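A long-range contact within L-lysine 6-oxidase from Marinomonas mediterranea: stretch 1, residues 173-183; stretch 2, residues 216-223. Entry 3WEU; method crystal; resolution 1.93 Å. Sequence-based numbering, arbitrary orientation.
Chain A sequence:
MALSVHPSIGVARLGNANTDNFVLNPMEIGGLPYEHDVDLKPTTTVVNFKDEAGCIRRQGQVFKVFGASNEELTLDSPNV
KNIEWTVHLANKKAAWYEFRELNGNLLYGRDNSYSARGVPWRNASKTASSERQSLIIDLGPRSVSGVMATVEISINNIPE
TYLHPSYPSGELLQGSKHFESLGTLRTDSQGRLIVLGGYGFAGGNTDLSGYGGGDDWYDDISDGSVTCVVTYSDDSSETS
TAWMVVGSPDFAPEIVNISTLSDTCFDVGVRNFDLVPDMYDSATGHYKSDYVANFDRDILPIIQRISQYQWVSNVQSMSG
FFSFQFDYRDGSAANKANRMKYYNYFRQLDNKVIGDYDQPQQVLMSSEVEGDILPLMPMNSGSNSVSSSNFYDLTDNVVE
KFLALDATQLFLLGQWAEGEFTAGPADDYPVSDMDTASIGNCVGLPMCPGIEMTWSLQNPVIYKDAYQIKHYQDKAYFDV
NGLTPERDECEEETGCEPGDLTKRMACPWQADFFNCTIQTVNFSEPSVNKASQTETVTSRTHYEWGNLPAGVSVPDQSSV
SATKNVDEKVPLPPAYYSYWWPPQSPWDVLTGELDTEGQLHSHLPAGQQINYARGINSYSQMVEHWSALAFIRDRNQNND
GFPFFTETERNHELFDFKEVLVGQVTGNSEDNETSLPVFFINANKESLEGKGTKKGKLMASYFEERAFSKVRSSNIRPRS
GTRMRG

Stretch 1 (173-183) LQGSKHFESLG
Stretch 2 (216-223) DWYDDISD

No direct hydrogen bond joins the two stretches; they meet through packing and two bridging waters, burying 278 Å² in all. Contact occurs at two places, with Gln174 CA 8.8 Å from Trp217 CA and Leu182 CA 5.8 Å from Asp220 CA.

Stretch 1 begins with Leu173, out of reach, and enters a short strand at Gln174 (phi/psi -139/146). The CA-to-CB bond of Gln174 points toward stretch 2, placing CB 3.7 Å from Trp217 CZ2. Its m, m rotamer then leads the amide away, where Gln174 NE2 donates to Leu173 O at 3.2 Å; aliphatic carbon meets the indole while NE2 finds an acceptor in its own stretch. Trp217, itself in a strand (-115/155), has chi1 -93° and chi2 77°, which bring its large ring across to Gly175, with CH2 4.2 Å from Gly175 N. Glycine suits this site twice over: its phi is positive (69/-149), and a CB would lie 3.1 Å from Trp217 CH2.

The loop from Ser176 to His178 makes no contact. Phe179 (-73/136; chi1 t, chi2 80°) returns toward stretch 2, its ring edge bringing CE1 4.2 Å from Asp220 CB, a buried apolar contact. Ser181, extended at -154/150, offers its carbonyl: one water donates to Ser181 O (2.5 Å) and to Asp220 OD2 (2.7 Å). Asp220 (-117/20, chi1 p) thus presents a methylene for packing and a carboxylate for the water.

At Leu182 (-101/-11; chi1 -102°, chi2 6°) the chain turns a corner. Its buried side chain starts sideways but ends nearer, with CD1 4.2 Å from Asp220 O and CG 4.4 Å from Ser222 CB. A second water donates to Leu182 O and Asp220 O, both at 2.7 Å, and accepts from Ser222 OG at 2.9 Å. Gly183 (150/-153) adopts angles that call for glycine, and its N donates to Ser181 OG at 3.0 Å, bracing the corner.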

ATOM      1  N   LEU A 173      -4.013  16.353   0.541  1.00 27.77           N
ATOM      2  CA  LEU A 173      -4.169  15.176   1.370  1.00 29.59           C
ATOM      3  C   LEU A 173      -2.876  14.529   1.874  1.00 28.39           C
ATOM      4  O   LEU A 173      -2.905  13.773   2.814  1.00 27.33           O
ATOM      5  CB  LEU A 173      -4.994  14.140   0.613  1.00 32.13           C
ATOM      6  CG  LEU A 173      -6.381  14.595   0.147  1.00 36.19           C
ATOM      7  CD1 LEU A 173      -7.095  13.430  -0.570  1.00 35.48           C
ATOM      8  CD2 LEU A 173      -7.212  15.157   1.300  1.00 36.71           C
ATOM      9  N   GLN A 174      -1.749  14.774   1.202  1.00 27.49           N
ATOM     10  CA  GLN A 174      -0.452  14.166   1.555  1.00 26.09           C
ATOM     11  C   GLN A 174       0.674  15.216   1.439  1.00 23.93           C
ATOM     12  O   GLN A 174       0.599  16.113   0.619  1.00 21.42           O
ATOM     13  CB  GLN A 174      -0.169  13.056   0.568  1.00 27.58           C
ATOM     14  CG  GLN A 174      -1.128  11.919   0.607  1.00 31.99           C
ATOM     15  CD  GLN A 174      -0.687  10.932   1.661  1.00 39.81           C
ATOM     16  OE1 GLN A 174       0.098  10.016   1.385  1.00 41.67           O
ATOM     17  NE2 GLN A 174      -1.109  11.166   2.888  1.00 47.08           N
ATOM     18  N   GLY A 175       1.689  15.155   2.296  1.00 22.57           N
ATOM     19  CA  GLY A 175       2.744  16.192   2.248  1.00 24.13           C
ATOM     20  C   GLY A 175       2.289  17.550   2.700  1.00 23.87           C
ATOM     21  O   GLY A 175       1.409  17.670   3.583  1.00 23.46           O
ATOM     22  N   SER A 176       2.877  18.589   2.140  1.00 21.21           N
ATOM     23  CA  SER A 176       2.567  19.942   2.523  1.00 23.16           C
ATOM     24  C   SER A 176       1.067  20.218   2.260  1.00 25.91           C
ATOM     25  O   SER A 176       0.574  19.924   1.198  1.00 25.57           O
ATOM     26  CB  SER A 176       3.402  20.938   1.712  1.00 23.34           C
ATOM     27  OG  SER A 176       4.822  20.657   1.841  1.00 23.48           O
ATOM     28  N   LYS A 177       0.368  20.842   3.209  1.00 27.10           N
ATOM     29  CA  LYS A 177      -1.095  20.971   3.133  1.00 29.60           C
ATOM     30  C   LYS A 177      -1.619  22.146   2.330  1.00 29.40           C
ATOM     31  O   LYS A 177      -2.645  21.998   1.598  1.00 27.01           O
ATOM     32  CB  LYS A 177      -1.669  21.040   4.552  1.00 35.81           C
ATOM     33  CG  LYS A 177      -1.352  19.807   5.337  1.00 44.41           C
ATOM     34  CD  LYS A 177      -2.345  19.508   6.446  1.00 54.92           C
ATOM     35  CE  LYS A 177      -2.270  18.021   6.775  1.00 66.43           C
ATOM     36  NZ  LYS A 177      -2.068  17.806   8.236  1.00 79.35           N
ATOM     37  N   HIS A 178      -0.959  23.294   2.488  1.00 30.23           N
ATOM     38  CA  HIS A 178      -1.479  24.600   2.017  1.00 33.37           C
ATOM     39  C   HIS A 178      -0.509  25.382   1.224  1.00 31.47           C
ATOM     40  O   HIS A 178       0.368  26.006   1.768  1.00 30.89           O
ATOM     41  CB  HIS A 178      -1.951  25.469   3.189  1.00 39.95           C
ATOM     42  CG  HIS A 178      -3.149  24.891   3.890  1.00 48.32           C
ATOM     43  ND1 HIS A 178      -3.073  24.276   5.129  1.00 51.04           N
ATOM     44  CD2 HIS A 178      -4.430  24.737   3.471  1.00 56.78           C
ATOM     45  CE1 HIS A 178      -4.260  23.800   5.455  1.00 53.59           C
ATOM     46  NE2 HIS A 178      -5.099  24.062   4.464  1.00 55.88           N
ATOM     47  N   PHE A 179      -0.670  25.363  -0.083  1.00 27.46           N
ATOM     48  CA  PHE A 179       0.197  26.164  -0.947  1.00 25.52           C
ATOM     49  C   PHE A 179      -0.147  27.646  -0.831  1.00 27.96           C
ATOM     50  O   PHE A 179      -1.301  28.021  -0.908  1.00 24.53           O
ATOM     51  CB  PHE A 179       0.059  25.737  -2.414  1.00 23.55           C
ATOM     52  CG  PHE A 179       0.834  26.595  -3.311  1.00 21.44           C
ATOM     53  CD1 PHE A 179       2.203  26.402  -3.448  1.00 24.87           C
ATOM     54  CD2 PHE A 179       0.265  27.698  -3.911  1.00 22.84           C
ATOM     55  CE1 PHE A 179       2.957  27.295  -4.210  1.00 23.67           C
ATOM     56  CE2 PHE A 179       0.995  28.578  -4.649  1.00 22.08           C
ATOM     57  CZ  PHE A 179       2.352  28.382  -4.819  1.00 24.11           C
ATOM     58  N   GLU A 180       0.852  28.503  -0.739  1.00 24.84           N
ATOM     59  CA  GLU A 180       0.637  29.924  -0.569  1.00 25.33           C
ATOM     60  C   GLU A 180       1.508  30.833  -1.410  1.00 22.46           C
ATOM     61  O   GLU A 180       1.121  31.937  -1.694  1.00 19.40           O
ATOM     62  CB  GLU A 180       0.868  30.297   0.901  1.00 31.83           C
ATOM     63  CG  GLU A 180      -0.385  30.122   1.731  1.00 43.24           C
ATOM     64  CD  GLU A 180      -0.144  30.438   3.207  1.00 49.69           C
ATOM     65  OE1 GLU A 180      -1.067  30.922   3.866  1.00 58.71           O
ATOM     66  OE2 GLU A 180       0.970  30.206   3.701  1.00 48.84           O
ATOM     67  N   SER A 181       2.722  30.402  -1.765  1.00 19.00           N
ATOM     68  CA  SER A 181       3.661  31.280  -2.323  1.00 17.85           C
ATOM     69  C   SER A 181       4.690  30.546  -3.226  1.00 19.89           C
ATOM     70  O   SER A 181       5.117  29.448  -2.916  1.00 18.06           O
ATOM     71  CB  SER A 181       4.431  31.993  -1.216  1.00 19.14           C
ATOM     72  OG  SER A 181       5.382  32.899  -1.751  1.00 18.07           O
ATOM     73  N   LEU A 182       5.158  31.264  -4.215  1.00 18.72           N
ATOM     74  CA  LEU A 182       6.303  30.860  -5.043  1.00 19.44           C
ATOM     75  C   LEU A 182       7.634  31.542  -4.669  1.00 20.50           C
ATOM     76  O   LEU A 182       8.694  31.219  -5.185  1.00 17.84           O
ATOM     77  CB  LEU A 182       5.932  31.148  -6.460  1.00 19.06           C
ATOM     78  CG  LEU A 182       5.486  29.956  -7.371  1.00 19.70           C
ATOM     79  CD1 LEU A 182       5.270  28.538  -6.893  1.00 21.72           C
ATOM     80  CD2 LEU A 182       4.870  30.455  -8.655  1.00 19.03           C
ATOM     81  N   GLY A 183       7.547  32.556  -3.827  1.00 18.21           N
ATOM     82  CA  GLY A 183       8.710  33.192  -3.292  1.00 19.82           C
ATOM     83  C   GLY A 183       8.497  34.657  -2.989  1.00 19.97           C
ATOM     84  O   GLY A 183       7.385  35.067  -2.691  1.00 18.06           O
ATOM     85  N   ASP A 216      -1.442  14.537  -9.231  1.00 22.40           N
ATOM     86  CA  ASP A 216      -2.032  15.641  -8.477  1.00 24.88           C
ATOM     87  C   ASP A 216      -1.098  16.008  -7.303  1.00 25.11           C
ATOM     88  O   ASP A 216      -1.517  16.249  -6.140  1.00 25.69           O
ATOM     89  CB  ASP A 216      -3.490  15.265  -8.034  1.00 26.22           C
ATOM     90  CG  ASP A 216      -4.331  16.465  -7.609  1.00 28.19           C
ATOM     91  OD1 ASP A 216      -4.040  17.629  -7.969  1.00 29.64           O
ATOM     92  OD2 ASP A 216      -5.372  16.237  -6.953  1.00 30.37           O
ATOM     93  N   TRP A 217       0.192  16.047  -7.654  1.00 24.61           N
ATOM     94  CA  TRP A 217       1.262  16.496  -6.778  1.00 21.37           C
ATOM     95  C   TRP A 217       1.900  17.751  -7.313  1.00 20.63           C
ATOM     96  O   TRP A 217       1.975  18.023  -8.562  1.00 20.87           O
ATOM     97  CB  TRP A 217       2.379  15.398  -6.652  1.00 20.19           C
ATOM     98  CG  TRP A 217       2.115  14.551  -5.484  1.00 22.41           C
ATOM     99  CD1 TRP A 217       1.192  13.564  -5.414  1.00 23.14           C
ATOM    100  CD2 TRP A 217       2.676  14.654  -4.175  1.00 23.69           C
ATOM    101  NE1 TRP A 217       1.148  13.043  -4.158  1.00 24.67           N
ATOM    102  CE2 TRP A 217       2.041  13.700  -3.372  1.00 23.47           C
ATOM    103  CE3 TRP A 217       3.638  15.469  -3.593  1.00 22.90           C
ATOM    104  CZ2 TRP A 217       2.365  13.522  -2.035  1.00 23.16           C
ATOM    105  CZ3 TRP A 217       3.934  15.285  -2.282  1.00 20.20           C
ATOM    106  CH2 TRP A 217       3.328  14.326  -1.527  1.00 20.83           C
ATOM    107  N   TYR A 218       2.478  18.502  -6.370  1.00 20.71           N
ATOM    108  CA  TYR A 218       3.026  19.829  -6.661  1.00 18.53           C
ATOM    109  C   TYR A 218       4.241  20.125  -5.812  1.00 18.44           C
ATOM    110  O   TYR A 218       4.311  19.654  -4.694  1.00 20.99           O
ATOM    111  CB  TYR A 218       1.941  20.934  -6.368  1.00 21.48           C
ATOM    112  CG  TYR A 218       0.694  20.664  -7.128  1.00 20.39           C
ATOM    113  CD1 TYR A 218       0.513  21.159  -8.412  1.00 23.22           C
ATOM    114  CD2 TYR A 218      -0.267  19.817  -6.593  1.00 23.82           C
ATOM    115  CE1 TYR A 218      -0.619  20.815  -9.135  1.00 24.25           C
ATOM    116  CE2 TYR A 218      -1.362  19.447  -7.324  1.00 24.78           C
ATOM    117  CZ  TYR A 218      -1.526  19.941  -8.578  1.00 25.23           C
ATOM    118  OH  TYR A 218      -2.660  19.513  -9.217  1.00 27.73           O
ATOM    119  N   ASP A 219       5.125  20.949  -6.335  1.00 18.87           N
ATOM    120  CA  ASP A 219       6.163  21.567  -5.532  1.00 19.81           C
ATOM    121  C   ASP A 219       6.230  23.047  -5.843  1.00 20.37           C
ATOM    122  O   ASP A 219       5.448  23.511  -6.666  1.00 19.51           O
ATOM    123  CB  ASP A 219       7.488  20.795  -5.696  1.00 18.31           C
ATOM    124  CG  ASP A 219       8.205  21.014  -7.037  1.00 16.78           C
ATOM    125  OD1 ASP A 219       7.992  22.004  -7.730  1.00 18.70           O
ATOM    126  OD2 ASP A 219       9.062  20.174  -7.373  1.00 18.10           O
ATOM    127  N   ASP A 220       7.174  23.767  -5.206  1.00 16.90           N
ATOM    128  CA  ASP A 220       7.243  25.193  -5.301  1.00 18.66           C
ATOM    129  C   ASP A 220       8.530  25.649  -5.940  1.00 18.65           C
ATOM    130  O   ASP A 220       8.893  26.791  -5.858  1.00 19.19           O
ATOM    131  CB  ASP A 220       6.957  25.909  -3.972  1.00 18.97           C
ATOM    132  CG  ASP A 220       7.994  25.672  -2.897  1.00 22.92           C
ATOM    133  OD1 ASP A 220       9.005  24.960  -3.125  1.00 21.91           O
ATOM    134  OD2 ASP A 220       7.694  26.141  -1.773  1.00 20.57           O
ATOM    135  N   ILE A 221       9.159  24.734  -6.668  1.00 17.97           N
ATOM    136  CA  ILE A 221      10.149  25.102  -7.677  1.00 16.84           C
ATOM    137  C   ILE A 221       9.464  25.985  -8.683  1.00 19.00           C
ATOM    138  O   ILE A 221       8.268  25.845  -8.872  1.00 18.93           O
ATOM    139  CB  ILE A 221      10.722  23.816  -8.362  1.00 17.85           C
ATOM    140  CG1 ILE A 221      11.562  22.986  -7.388  1.00 18.50           C
ATOM    141  CG2 ILE A 221      11.491  24.133  -9.646  1.00 18.15           C
ATOM    142  CD1 ILE A 221      12.943  23.636  -7.089  1.00 19.40           C
ATOM    143  N   SER A 222      10.219  26.886  -9.322  1.00 17.73           N
ATOM    144  CA  SER A 222       9.700  27.692 -10.409  1.00 20.40           C
ATOM    145  C   SER A 222      10.839  28.245 -11.220  1.00 19.32           C
ATOM    146  O   SER A 222      12.032  28.180 -10.832  1.00 19.06           O
ATOM    147  CB  SER A 222       8.877  28.877  -9.878  1.00 20.68           C
ATOM    148  OG  SER A 222       9.713  29.819  -9.244  1.00 19.95           O
ATOM    149  N   ASP A 223      10.497  28.798 -12.358  1.00 16.23           N
ATOM    150  CA  ASP A 223      11.428  29.619 -13.130  1.00 16.87           C
ATOM    151  C   ASP A 223      10.634  30.619 -13.986  1.00 17.43           C
ATOM    152  O   ASP A 223       9.415  30.440 -14.144  1.00 18.51           O
ATOM    153  CB  ASP A 223      12.291  28.730 -14.066  1.00 15.13           C
ATOM    154  CG  ASP A 223      11.518  28.159 -15.230  1.00 15.89           C
ATOM    155  OD1 ASP A 223      10.877  27.117 -15.035  1.00 16.15           O
ATOM    156  OD2 ASP A 223      11.607  28.738 -16.371  1.00 17.16           O
TER
HETATM  157  O   HOH W   1       5.509  27.615  -1.237  1.00 26.94           O
HETATM  158  O   HOH W   2       9.954  29.176  -6.476  1.00 15.38           O